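Local coordinates for Non-structural protein 2 (Human rotavirus C, PDB 2GU0) that probably acts in replication and packaging of the viral genome as an octamer that binds single-stranded RNA, hydrolyses nucleoside triphosphates and unwinds RNA helices, at residues A2-F7 / T104-R109; W19-K24 / L79-A84; D85-V90 / A135-C140; F99-T104 / C140-E145. One frame throughout, in Å; residues are numbered along the deposited sequence.

All four contacts lie in the N-terminal family region of the chain, and their centres are 9 to 16 Å apart, closest for interactions 1 and 4 and farthest for 2 and 4. Helix 74-90 serves interaction 2 with residues 79-84 and interaction 3 with residues 85-90. Interaction 1 brings the N-terminus to the start of helix 108-119 and so spans interaction 2 along the chain, while interaction 3 takes in the end of helix 129-139. Interaction 4 shares Thr104 with interaction 1 and Cys140 with interaction 3, and its segments alternate with those of both. Together they join distant sequence into one compact, mainly helical unit with a small hairpin and part of a predicted ATP site.

Interaction 1: residues A2-F7 / T104-R109; sequences AELACF and TVVQVR
Glu3 and Val105 meet backbone to backbone, CA to CA 4.2 Å, as the non-hydrogen-bonded pair of a single antiparallel bridge. Two bonds that flank the pair are the evidence. Val106 N donates to Ala2 O at 2.8 Å and is almost straight, 176° at the hydrogen. Leu4 N donates to Thr104 O at 2.8 Å with a more bent 145°, the donor standing somewhat off the carbonyl plane. Both acceptors also receive a CA-H contact: Ala2 O from Val105 CA at 3.4 Å, Thr104 O from Glu3 CA at 3.3 Å. Beyond the bridge the chains diverge, 2-7 entering a 3-10 segment at Leu4 and 104-109 passing through an inverse gamma turn centred on Gln107.

Among the side chains, Val108 CG2 is the shared apolar point. It lies 4.1 Å from Phe7 CZ, approaching the ring obliquely, and 4.2 Å from Ala2 CB. Leu4 CD1 adds a looser touch on Val106 CG2 at 4.3 Å. Phe7 also packs against Leu79, Val80 and Leu83 of helix 74-90, and the carboxylate of Glu3 forms a salt bridge with Arg60.

The bridge sits directly before Gln107, Val108 and Arg109, predicted to bind ATP, which span the N-cap and first residues of helix 108-119. Main-chain polar groups thus fix the pairing, and apolar contacts from Phe7, Ala2 and Leu4 to Val108 and Val106 add to it.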
loop_
_atom_site.group_PDB
_atom_site.type_symbol
_atom_site.label_atom_id
_atom_site.label_comp_id
_atom_site.label_asym_id
_atom_site.label_seq_id
_atom_site.Cartn_x
_atom_site.Cartn_y
_atom_site.Cartn_z
ATOM N N ALA A 2 -5.210 -1.449 -39.061
ATOM C CA ALA A 2 -6.173 -0.314 -39.127
ATOM C C ALA A 2 -5.697 0.752 -40.124
ATOM O O ALA A 2 -4.513 0.824 -40.444
ATOM C CB ALA A 2 -6.342 0.289 -37.744
ATOM N N GLU A 3 -6.628 1.559 -40.629
ATOM C CA GLU A 3 -6.298 2.614 -41.578
ATOM C C GLU A 3 -5.785 3.835 -40.810
ATOM O O GLU A 3 -6.214 4.085 -39.689
ATOM C CB GLU A 3 -7.531 2.991 -42.402
ATOM C CG GLU A 3 -8.038 1.894 -43.354
ATOM C CD GLU A 3 -8.780 0.752 -42.649
ATOM O OE1 GLU A 3 -9.286 -0.151 -43.363
ATOM O OE2 GLU A 3 -8.862 0.762 -41.392
ATOM N N LEU A 4 -4.871 4.597 -41.406
ATOM C CA LEU A 4 -4.310 5.766 -40.727
ATOM C C LEU A 4 -5.401 6.631 -40.126
ATOM O O LEU A 4 -5.175 7.289 -39.113
ATOM C CB LEU A 4 -3.458 6.601 -41.692
ATOM C CG LEU A 4 -2.736 7.843 -41.151
ATOM C CD1 LEU A 4 -1.894 7.478 -39.937
ATOM C CD2 LEU A 4 -1.855 8.436 -42.235
ATOM N N ALA A 5 -6.578 6.610 -40.750
ATOM C CA ALA A 5 -7.732 7.390 -40.301
ATOM C C ALA A 5 -8.339 6.913 -38.977
ATOM O O ALA A 5 -9.311 7.491 -38.496
ATOM C CB ALA A 5 -8.815 7.392 -41.375
ATOM N N CYS A 6 -7.798 5.850 -38.403
ATOM C CA CYS A 6 -8.310 5.379 -37.131
ATOM C C CYS A 6 -7.518 6.064 -36.037
ATOM O O CYS A 6 -7.823 5.917 -34.860
ATOM C CB CYS A 6 -8.129 3.878 -36.985
ATOM S SG CYS A 6 -9.051 2.888 -38.142
ATOM N N PHE A 7 -6.503 6.827 -36.430
ATOM C CA PHE A 7 -5.661 7.507 -35.461
ATOM C C PHE A 7 -5.512 9.014 -35.606
ATOM O O PHE A 7 -5.197 9.693 -34.627
ATOM C CB PHE A 7 -4.268 6.899 -35.479
ATOM C CG PHE A 7 -4.258 5.420 -35.340
ATOM C CD1 PHE A 7 -4.286 4.609 -36.461
ATOM C CD2 PHE A 7 -4.216 4.833 -34.087
ATOM C CE1 PHE A 7 -4.268 3.233 -36.338
ATOM C CE2 PHE A 7 -4.198 3.450 -33.952
ATOM C CZ PHE A 7 -4.224 2.647 -35.082
ATOM N N THR A 104 -4.601 4.376 -45.796
ATOM C CA THR A 104 -3.415 3.537 -45.739
ATOM C C THR A 104 -3.452 2.622 -44.524
ATOM O O THR A 104 -3.604 3.083 -43.401
ATOM C CB THR A 104 -2.163 4.377 -45.611
ATOM O OG1 THR A 104 -2.084 5.299 -46.701
ATOM C CG2 THR A 104 -0.941 3.489 -45.588
ATOM N N VAL A 105 -3.320 1.324 -44.738
ATOM C CA VAL A 105 -3.314 0.405 -43.618
ATOM C C VAL A 105 -1.965 0.546 -42.944
ATOM O O VAL A 105 -0.929 0.491 -43.588
ATOM C CB VAL A 105 -3.539 -1.039 -44.072
ATOM C CG1 VAL A 105 -3.182 -1.998 -42.953
ATOM C CG2 VAL A 105 -5.005 -1.219 -44.456
ATOM N N VAL A 106 -1.995 0.747 -41.637
ATOM C CA VAL A 106 -0.798 0.950 -40.840
ATOM C C VAL A 106 -0.394 -0.325 -40.100
ATOM O O VAL A 106 -1.232 -1.192 -39.848
ATOM C CB VAL A 106 -1.066 2.118 -39.850
ATOM C CG1 VAL A 106 -0.395 1.874 -38.532
ATOM C CG2 VAL A 106 -0.583 3.418 -40.451
ATOM N N GLN A 107 0.892 -0.444 -39.775
ATOM C CA GLN A 107 1.403 -1.601 -39.057
ATOM C C GLN A 107 1.322 -1.329 -37.556
ATOM O O GLN A 107 2.323 -1.032 -36.902
ATOM C CB GLN A 107 2.846 -1.874 -39.454
ATOM C CG GLN A 107 3.061 -2.122 -40.932
ATOM C CD GLN A 107 4.399 -2.812 -41.236
ATOM O OE1 GLN A 107 4.903 -2.722 -42.357
ATOM N NE2 GLN A 107 4.964 -3.515 -40.248
ATOM N N VAL A 108 0.117 -1.445 -37.019
ATOM C CA VAL A 108 -0.157 -1.185 -35.615
ATOM C C VAL A 108 0.764 -1.798 -34.569
ATOM O O VAL A 108 1.143 -1.124 -33.617
ATOM C CB VAL A 108 -1.594 -1.596 -35.265
ATOM C CG1 VAL A 108 -1.892 -1.241 -33.820
ATOM C CG2 VAL A 108 -2.576 -0.908 -36.209
ATOM N N ARG A 109 1.118 -3.068 -34.721
ATOM C CA ARG A 109 1.972 -3.709 -33.734
ATOM C C ARG A 109 3.400 -3.248 -33.873
ATOM O O ARG A 109 4.147 -3.195 -32.893
ATOM C CB ARG A 109 1.889 -5.223 -33.863
ATOM C CG ARG A 109 0.488 -5.770 -33.676
ATOM C CD ARG A 109 0.523 -7.267 -33.498
ATOM N NE ARG A 109 -0.719 -7.900 -33.926
ATOM C CZ ARG A 109 -1.179 -7.855 -35.173
ATOM N NH1 ARG A 109 -0.503 -7.201 -36.123
ATOM N NH2 ARG A 109 -2.313 -8.468 -35.473
#

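Interaction 2: residues W19-K24 / L79-A84; sequences WYPINK and LVNLLA
Pro21, the last residue of hairpin strand 18-21, lies against Val80 and Ala84 of helix 74-90, so this contact lays a beta hairpin on a helix. The short axes of strand 19-21 and helix 79-84 approach to 7.1 Å and run nearly antiparallel, at 170°. That alignment explains the pairing, with Trp19 beside Ala84 at one end and Pro21 beside Val80, one helical turn earlier, at the other.

The proline ring meets Ala84 through two of its carbons: CG is 3.9 Å and CD 4.0 Å from Ala84 CB. Next to it the strand comes close to the helix backbone, with Trp19 CB 4.2 Å from Ala84 CA. Trp19 CG lies anti to the carbonyl carbon (chi1 -54°), and the indole leads off to Leu87 later in helix 74-90 and to Met92 in the loop beyond. At the other end Val80 CG2 sits 3.4 Å from Ile22 O, off the oxygen end of the carbonyl.

The contact itself is van der Waals packing, but polar bonds lie at its borders. Trp19 N is held by Asn88 OD1. Asn23, the N-cap of helix 24-32, caps Ala26 N with OD1 while its ND2 reaches Tyr49 O. Asn23 also packs on Asn122 of a second subunit.

Strands 8-11 and 18-21 make a two-stranded antiparallel hairpin, whose strand 18-21 runs nearly antiparallel alongside helix 74-90.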
loop_
_atom_site.group_PDB
_atom_site.type_symbol
_atom_site.label_atom_id
_atom_site.label_comp_id
_atom_site.label_asym_id
_atom_site.label_seq_id
_atom_site.Cartn_x
_atom_site.Cartn_y
_atom_site.Cartn_z
ATOM N N TRP A 19 -2.173 17.634 -39.027
ATOM C CA TRP A 19 -2.812 16.433 -38.504
ATOM C C TRP A 19 -3.196 16.575 -37.048
ATOM O O TRP A 19 -2.535 17.279 -36.293
ATOM C CB TRP A 19 -1.885 15.239 -38.664
ATOM C CG TRP A 19 -1.419 15.052 -40.071
ATOM C CD1 TRP A 19 -0.346 15.644 -40.670
ATOM C CD2 TRP A 19 -2.034 14.236 -41.065
ATOM N NE1 TRP A 19 -0.258 15.246 -41.975
ATOM C CE2 TRP A 19 -1.282 14.380 -42.243
ATOM C CE3 TRP A 19 -3.155 13.395 -41.072
ATOM C CZ2 TRP A 19 -1.607 13.718 -43.413
ATOM C CZ3 TRP A 19 -3.481 12.743 -42.224
ATOM C CH2 TRP A 19 -2.710 12.904 -43.388
ATOM N N TYR A 20 -4.276 15.907 -36.661
ATOM C CA TYR A 20 -4.733 15.942 -35.277
ATOM C C TYR A 20 -4.972 14.550 -34.695
ATOM O O TYR A 20 -5.367 13.621 -35.404
ATOM C CB TYR A 20 -6.023 16.747 -35.156
ATOM C CG TYR A 20 -5.923 18.132 -35.731
ATOM C CD1 TYR A 20 -6.220 18.372 -37.074
ATOM C CD2 TYR A 20 -5.491 19.202 -34.946
ATOM C CE1 TYR A 20 -6.087 19.647 -37.622
ATOM C CE2 TYR A 20 -5.351 20.477 -35.486
ATOM C CZ TYR A 20 -5.649 20.693 -36.824
ATOM O OH TYR A 20 -5.492 21.945 -37.367
ATOM N N PRO A 21 -4.727 14.395 -33.387
ATOM C CA PRO A 21 -4.903 13.144 -32.643
ATOM C C PRO A 21 -6.387 12.828 -32.496
ATOM O O PRO A 21 -7.206 13.736 -32.410
ATOM C CB PRO A 21 -4.289 13.467 -31.282
ATOM C CG PRO A 21 -3.330 14.539 -31.556
ATOM C CD PRO A 21 -4.050 15.398 -32.549
ATOM N N ILE A 22 -6.740 11.553 -32.471
ATOM C CA ILE A 22 -8.136 11.171 -32.267
ATOM C C ILE A 22 -8.213 10.554 -30.863
ATOM O O ILE A 22 -7.421 9.676 -30.531
ATOM C CB ILE A 22 -8.597 10.143 -33.308
ATOM C CG1 ILE A 22 -8.757 10.817 -34.663
ATOM C CG2 ILE A 22 -9.919 9.557 -32.902
ATOM C CD1 ILE A 22 -9.236 9.884 -35.754
ATOM N N ASN A 23 -9.148 11.006 -30.034
ATOM C CA ASN A 23 -9.221 10.462 -28.685
ATOM C C ASN A 23 -10.261 9.366 -28.504
ATOM O O ASN A 23 -11.158 9.198 -29.342
ATOM C CB ASN A 23 -9.420 11.583 -27.656
ATOM C CG ASN A 23 -10.789 12.200 -27.712
ATOM O OD1 ASN A 23 -11.777 11.575 -27.336
ATOM N ND2 ASN A 23 -10.861 13.439 -28.181
ATOM N N LYS A 24 -10.125 8.622 -27.401
ATOM C CA LYS A 24 -11.014 7.509 -27.105
ATOM C C LYS A 24 -12.461 7.892 -26.908
ATOM O O LYS A 24 -13.354 7.126 -27.252
ATOM C CB LYS A 24 -10.523 6.737 -25.886
ATOM C CG LYS A 24 -10.661 7.471 -24.575
ATOM C CD LYS A 24 -10.051 6.665 -23.441
ATOM C CE LYS A 24 -9.923 7.526 -22.185
ATOM N NZ LYS A 24 -9.192 6.832 -21.089
ATOM N N LEU A 79 0.253 6.357 -29.389
ATOM C CA LEU A 79 0.375 6.158 -30.821
ATOM C C LEU A 79 -0.301 7.302 -31.575
ATOM O O LEU A 79 0.245 7.848 -32.543
ATOM C CB LEU A 79 -0.261 4.825 -31.222
ATOM C CG LEU A 79 -0.262 4.511 -32.717
ATOM C CD1 LEU A 79 1.173 4.396 -33.199
ATOM C CD2 LEU A 79 -1.028 3.236 -32.990
ATOM N N VAL A 80 -1.492 7.661 -31.121
ATOM C CA VAL A 80 -2.244 8.715 -31.757
ATOM C C VAL A 80 -1.425 10.010 -31.826
ATOM O O VAL A 80 -1.406 10.701 -32.858
ATOM C CB VAL A 80 -3.596 8.893 -31.007
ATOM C CG1 VAL A 80 -3.993 10.338 -30.914
ATOM C CG2 VAL A 80 -4.675 8.110 -31.730
ATOM N N ASN A 81 -0.723 10.333 -30.744
ATOM C CA ASN A 81 0.074 11.551 -30.736
ATOM C C ASN A 81 1.372 11.422 -31.513
ATOM O O ASN A 81 1.854 12.381 -32.096
ATOM C CB ASN A 81 0.339 11.991 -29.309
ATOM C CG ASN A 81 -0.833 12.735 -28.723
ATOM O OD1 ASN A 81 -1.615 12.183 -27.959
ATOM N ND2 ASN A 81 -0.979 13.995 -29.104
ATOM N N LEU A 82 1.939 10.226 -31.523
ATOM C CA LEU A 82 3.164 9.978 -32.255
ATOM C C LEU A 82 2.862 10.183 -33.743
ATOM O O LEU A 82 3.607 10.842 -34.463
ATOM C CB LEU A 82 3.628 8.545 -32.004
ATOM C CG LEU A 82 4.862 8.123 -32.789
ATOM C CD1 LEU A 82 6.071 8.885 -32.284
ATOM C CD2 LEU A 82 5.062 6.630 -32.638
ATOM N N LEU A 83 1.747 9.628 -34.194
ATOM C CA LEU A 83 1.369 9.757 -35.584
ATOM C C LEU A 83 1.118 11.213 -35.985
ATOM O O LEU A 83 1.608 11.663 -37.018
ATOM C CB LEU A 83 0.148 8.882 -35.871
ATOM C CG LEU A 83 0.422 7.381 -35.688
ATOM C CD1 LEU A 83 -0.859 6.585 -35.848
ATOM C CD2 LEU A 83 1.467 6.919 -36.698
ATOM N N ALA A 84 0.371 11.956 -35.177
ATOM C CA ALA A 84 0.107 13.357 -35.492
ATOM C C ALA A 84 1.438 14.120 -35.559
ATOM O O ALA A 84 1.800 14.677 -36.590
ATOM C CB ALA A 84 -0.815 13.975 -34.441
#

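Interaction 3: residues D85-V90 / A135-C140; sequences DTLNMV and AVMIAC
Met137 reaches from helix 129-139 to Val90, Thr86 and Leu87 on helix 74-90, and its chain can be followed atom by atom. CB and CG have no atom of 85-90 within 4.2 Å; they serve to carry the thioether across. CG lies anti to the carbonyl carbon, and the chain then bends at chi2 (-52°), which places SD. The sulfur is 3.9 Å from Val90 CG2, 4.2 Å from Thr86 CG2 and 4.4 Å from Leu87 CD2, a pocket of methyls drawn from two successive turns of the helix. A second bend, at chi3 (-79°), sets CE 4.1 Å from Val90 CG2, the same methyl that meets the sulfur. CE also packs on Leu142, just past the end of helix 129-139.

Val136 supplies the other half of the contact. Its CG1 lies 3.8 Å from Thr86 CG2, the two branched side chains meeting obliquely. Thr86 OG1 hydrogen-bonds within its own helix to Leu82 O while also lying against Val136, so the hydroxyl has a polar partner although the residue is buried.

The helix segments stand 10.6 Å apart at closest approach and cross at -104°, close to perpendicular. At that separation side chains, rather than backbones, bridge the interface. The result is a near-perpendicular helix-helix packing between helices 74-90 and 129-139 in the N-terminal region.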
loop_
_atom_site.group_PDB
_atom_site.type_symbol
_atom_site.label_atom_id
_atom_site.label_comp_id
_atom_site.label_asym_id
_atom_site.label_seq_id
_atom_site.Cartn_x
_atom_site.Cartn_y
_atom_site.Cartn_z
ATOM N N ASP A 85 2.164 14.138 -34.454
ATOM C CA ASP A 85 3.460 14.802 -34.402
ATOM C C ASP A 85 4.280 14.445 -35.620
ATOM O O ASP A 85 4.778 15.316 -36.323
ATOM C CB ASP A 85 4.233 14.351 -33.171
ATOM C CG ASP A 85 3.671 14.903 -31.905
ATOM O OD1 ASP A 85 2.491 15.306 -31.906
ATOM O OD2 ASP A 85 4.412 14.931 -30.905
ATOM N N THR A 86 4.430 13.150 -35.862
ATOM C CA THR A 86 5.216 12.705 -36.995
ATOM C C THR A 86 4.695 13.327 -38.276
ATOM O O THR A 86 5.367 14.152 -38.879
ATOM C CB THR A 86 5.202 11.180 -37.108
ATOM O OG1 THR A 86 5.797 10.618 -35.933
ATOM C CG2 THR A 86 5.990 10.727 -38.325
ATOM N N LEU A 87 3.492 12.954 -38.681
ATOM C CA LEU A 87 2.924 13.501 -39.897
ATOM C C LEU A 87 3.105 15.023 -40.037
ATOM O O LEU A 87 3.364 15.530 -41.136
ATOM C CB LEU A 87 1.444 13.139 -39.973
ATOM C CG LEU A 87 1.193 11.652 -40.213
ATOM C CD1 LEU A 87 -0.297 11.389 -40.214
ATOM C CD2 LEU A 87 1.818 11.226 -41.535
ATOM N N ASN A 88 2.981 15.752 -38.933
ATOM C CA ASN A 88 3.126 17.193 -39.012
ATOM C C ASN A 88 4.523 17.581 -39.462
ATOM O O ASN A 88 4.696 18.539 -40.220
ATOM C CB ASN A 88 2.792 17.858 -37.675
ATOM C CG ASN A 88 1.305 17.822 -37.366
ATOM O OD1 ASN A 88 0.471 17.928 -38.263
ATOM N ND2 ASN A 88 0.968 17.686 -36.090
ATOM N N MET A 89 5.526 16.837 -39.016
ATOM C CA MET A 89 6.884 17.150 -39.414
ATOM C C MET A 89 7.089 16.959 -40.902
ATOM O O MET A 89 7.663 17.819 -41.570
ATOM C CB MET A 89 7.878 16.305 -38.643
ATOM C CG MET A 89 8.138 16.842 -37.268
ATOM S SD MET A 89 9.772 16.375 -36.754
ATOM C CE MET A 89 10.790 17.379 -37.886
ATOM N N VAL A 90 6.620 15.836 -41.431
ATOM C CA VAL A 90 6.757 15.580 -42.855
ATOM C C VAL A 90 6.305 16.820 -43.638
ATOM O O VAL A 90 6.717 17.034 -44.778
ATOM C CB VAL A 90 5.920 14.359 -43.271
ATOM C CG1 VAL A 90 5.951 14.187 -44.775
ATOM C CG2 VAL A 90 6.466 13.127 -42.607
ATOM N N ALA A 135 11.602 5.966 -39.076
ATOM C CA ALA A 135 11.162 4.675 -38.544
ATOM C C ALA A 135 9.635 4.573 -38.559
ATOM O O ALA A 135 9.064 3.539 -38.934
ATOM C CB ALA A 135 11.683 4.484 -37.117
ATOM N N VAL A 136 8.985 5.655 -38.147
ATOM C CA VAL A 136 7.535 5.704 -38.107
ATOM C C VAL A 136 6.915 5.719 -39.493
ATOM O O VAL A 136 5.890 5.080 -39.725
ATOM C CB VAL A 136 7.041 6.936 -37.350
ATOM C CG1 VAL A 136 5.541 7.067 -37.514
ATOM C CG2 VAL A 136 7.421 6.832 -35.891
ATOM N N MET A 137 7.513 6.460 -40.416
ATOM C CA MET A 137 6.965 6.495 -41.761
ATOM C C MET A 137 7.021 5.094 -42.332
ATOM O O MET A 137 6.045 4.631 -42.921
ATOM C CB MET A 137 7.737 7.464 -42.656
ATOM C CG MET A 137 7.479 8.922 -42.333
ATOM S SD MET A 137 5.722 9.326 -42.279
ATOM C CE MET A 137 5.353 9.470 -44.000
ATOM N N ILE A 138 8.152 4.413 -42.160
ATOM C CA ILE A 138 8.260 3.045 -42.654
ATOM C C ILE A 138 7.111 2.227 -42.040
ATOM O O ILE A 138 6.335 1.600 -42.758
ATOM C CB ILE A 138 9.627 2.393 -42.278
ATOM C CG1 ILE A 138 10.738 2.957 -43.159
ATOM C CG2 ILE A 138 9.569 0.892 -42.454
ATOM C CD1 ILE A 138 12.111 2.431 -42.810
ATOM N N ALA A 139 6.984 2.265 -40.719
ATOM C CA ALA A 139 5.939 1.523 -40.029
ATOM C C ALA A 139 4.526 1.821 -40.544
ATOM O O ALA A 139 3.626 0.977 -40.427
ATOM C CB ALA A 139 6.019 1.810 -38.548
ATOM N N CYS A 140 4.337 3.016 -41.114
ATOM C CA CYS A 140 3.041 3.450 -41.639
ATOM C C CYS A 140 2.799 3.150 -43.099
ATOM O O CYS A 140 1.727 3.450 -43.618
ATOM C CB CYS A 140 2.859 4.944 -41.426
ATOM S SG CYS A 140 2.444 5.349 -39.745
#

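Interaction 4: residues F99-T104 / C140-E145; sequences FDIVKT and CNLVNE
Ile101 and Thr104, on and just past a 3-10 segment, meet Leu142 and its neighbours beyond the end of helix 129-139. The apolar part centres on Leu142 CD2. Ile101 CG1 is 3.6 Å from it, and Ile101 CD1 approaches both leucine methyls, 4.0 Å from CD2 and 4.1 Å from CD1. The two side chains cross at about a right angle. Ile101 CG1 is anti to the backbone N (chi1 -164°), which carries the chain out to this meeting. Leu142 also packs against Leu87.

Contacts of mixed character gather at Thr104. Its CG2 lies 3.3 Å from Cys140 O, just past helix 129-139, and 4.1 Å from Asn141 CB, while its OG1 sits 3.7 Å from Leu142 CD2.

Hydrogen bonds hold each side rather than joining them. Thr104 OG1 donates to Ile101 O at 2.6 Å, well off the C=O direction at 127°, and Thr104 N donates to the same oxygen. The OG1 bond holds the rotation of the threonine side chain, with CG2 anti to the backbone N and directed to 140-145. Asn141 has ND2 bonded to Val105 O, which ties this turn back to the chain just after Thr104; its side chain also touches Gln107, predicted to bind ATP.

The fold element is a Schellman motif closing helix 129-139, identified by the positive phi of Asn141 (63°) and two bonds back into the last turn, with Leu142 packed against the 3-10 turn that leads into helix 108-119.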
loop_
_atom_site.group_PDB
_atom_site.type_symbol
_atom_site.label_atom_id
_atom_site.label_comp_id
_atom_site.label_asym_id
_atom_site.label_seq_id
_atom_site.Cartn_x
_atom_site.Cartn_y
_atom_site.Cartn_z
ATOM N N PHE A 99 -6.746 12.625 -50.031
ATOM C CA PHE A 99 -7.541 12.009 -48.983
ATOM C C PHE A 99 -7.253 10.519 -48.834
ATOM O O PHE A 99 -7.347 9.971 -47.741
ATOM C CB PHE A 99 -9.038 12.217 -49.245
ATOM C CG PHE A 99 -9.925 11.579 -48.206
ATOM C CD1 PHE A 99 -9.960 12.073 -46.903
ATOM C CD2 PHE A 99 -10.680 10.449 -48.513
ATOM C CE1 PHE A 99 -10.728 11.447 -45.923
ATOM C CE2 PHE A 99 -11.453 9.817 -47.536
ATOM C CZ PHE A 99 -11.476 10.314 -46.241
ATOM N N ASP A 100 -6.896 9.862 -49.929
ATOM C CA ASP A 100 -6.612 8.435 -49.886
ATOM C C ASP A 100 -5.550 8.013 -48.873
ATOM O O ASP A 100 -5.611 6.903 -48.340
ATOM C CB ASP A 100 -6.199 7.940 -51.271
ATOM C CG ASP A 100 -7.373 7.429 -52.080
ATOM O OD1 ASP A 100 -7.994 6.429 -51.656
ATOM O OD2 ASP A 100 -7.678 8.023 -53.137
ATOM N N ILE A 101 -4.577 8.882 -48.608
ATOM C CA ILE A 101 -3.514 8.547 -47.663
ATOM C C ILE A 101 -4.117 8.040 -46.350
ATOM O O ILE A 101 -3.638 7.082 -45.743
ATOM C CB ILE A 101 -2.611 9.762 -47.395
ATOM C CG1 ILE A 101 -1.306 9.297 -46.754
ATOM C CG2 ILE A 101 -3.322 10.765 -46.506
ATOM C CD1 ILE A 101 -0.298 10.404 -46.559
ATOM N N VAL A 102 -5.197 8.694 -45.948
ATOM C CA VAL A 102 -5.947 8.374 -44.746
ATOM C C VAL A 102 -6.473 6.919 -44.737
ATOM O O VAL A 102 -6.874 6.402 -43.694
ATOM C CB VAL A 102 -7.122 9.388 -44.622
ATOM C CG1 VAL A 102 -8.414 8.695 -44.264
ATOM C CG2 VAL A 102 -6.778 10.443 -43.604
ATOM N N LYS A 103 -6.455 6.254 -45.888
ATOM C CA LYS A 103 -6.957 4.882 -45.960
ATOM C C LYS A 103 -5.819 3.865 -45.944
ATOM O O LYS A 103 -6.042 2.646 -46.040
ATOM C CB LYS A 103 -7.833 4.711 -47.211
ATOM C CG LYS A 103 -8.906 5.802 -47.329
ATOM C CD LYS A 103 -9.719 5.746 -48.626
ATOM C CE LYS A 103 -10.750 4.627 -48.600
ATOM N NZ LYS A 103 -11.596 4.609 -49.829
ATOM N N THR A 104 -4.601 4.376 -45.796
ATOM C CA THR A 104 -3.415 3.537 -45.739
ATOM C C THR A 104 -3.452 2.622 -44.524
ATOM O O THR A 104 -3.604 3.083 -43.401
ATOM C CB THR A 104 -2.163 4.377 -45.611
ATOM O OG1 THR A 104 -2.084 5.299 -46.701
ATOM C CG2 THR A 104 -0.941 3.489 -45.588
ATOM N N CYS A 140 4.337 3.016 -41.114
ATOM C CA CYS A 140 3.041 3.450 -41.639
ATOM C C CYS A 140 2.799 3.150 -43.099
ATOM O O CYS A 140 1.727 3.450 -43.618
ATOM C CB CYS A 140 2.859 4.944 -41.426
ATOM S SG CYS A 140 2.444 5.349 -39.745
ATOM N N ASN A 141 3.794 2.570 -43.759
ATOM C CA ASN A 141 3.683 2.232 -45.171
ATOM C C ASN A 141 3.504 3.464 -46.036
ATOM O O ASN A 141 2.835 3.420 -47.064
ATOM C CB ASN A 141 2.522 1.269 -45.395
ATOM C CG ASN A 141 2.751 -0.056 -44.728
ATOM O OD1 ASN A 141 3.813 -0.656 -44.884
ATOM N ND2 ASN A 141 1.764 -0.529 -43.973
ATOM N N LEU A 142 4.111 4.565 -45.610
ATOM C CA LEU A 142 4.035 5.811 -46.347
ATOM C C LEU A 142 5.362 6.107 -47.041
ATOM O O LEU A 142 5.505 7.141 -47.695
ATOM C CB LEU A 142 3.671 6.964 -45.412
ATOM C CG LEU A 142 2.277 6.955 -44.788
ATOM C CD1 LEU A 142 2.069 8.251 -44.002
ATOM C CD2 LEU A 142 1.215 6.814 -45.876
ATOM N N VAL A 143 6.333 5.207 -46.892
ATOM C CA VAL A 143 7.638 5.381 -47.525
ATOM C C VAL A 143 8.252 4.047 -47.957
ATOM O O VAL A 143 8.005 3.005 -47.354
ATOM C CB VAL A 143 8.620 6.126 -46.597
ATOM C CG1 VAL A 143 8.045 7.484 -46.224
ATOM C CG2 VAL A 143 8.904 5.304 -45.361
ATOM N N ASN A 144 9.061 4.090 -49.008
ATOM C CA ASN A 144 9.694 2.897 -49.558
ATOM C C ASN A 144 10.963 2.484 -48.845
ATOM O O ASN A 144 11.372 1.335 -48.954
ATOM C CB ASN A 144 10.040 3.135 -51.023
ATOM C CG ASN A 144 11.104 4.224 -51.194
ATOM O OD1 ASN A 144 11.037 5.277 -50.547
ATOM N ND2 ASN A 144 12.081 3.977 -52.065
ATOM N N GLU A 145 11.598 3.421 -48.147
ATOM C CA GLU A 145 12.848 3.170 -47.426
ATOM C C GLU A 145 13.007 1.772 -46.816
ATOM O O GLU A 145 12.044 1.174 -46.332
ATOM C CB GLU A 145 13.021 4.230 -46.340
ATOM C CG GLU A 145 12.845 5.663 -46.849
ATOM C CD GLU A 145 13.056 6.729 -45.763
ATOM O OE1 GLU A 145 12.843 7.933 -46.057
ATOM O OE2 GLU A 145 13.437 6.367 -44.620
#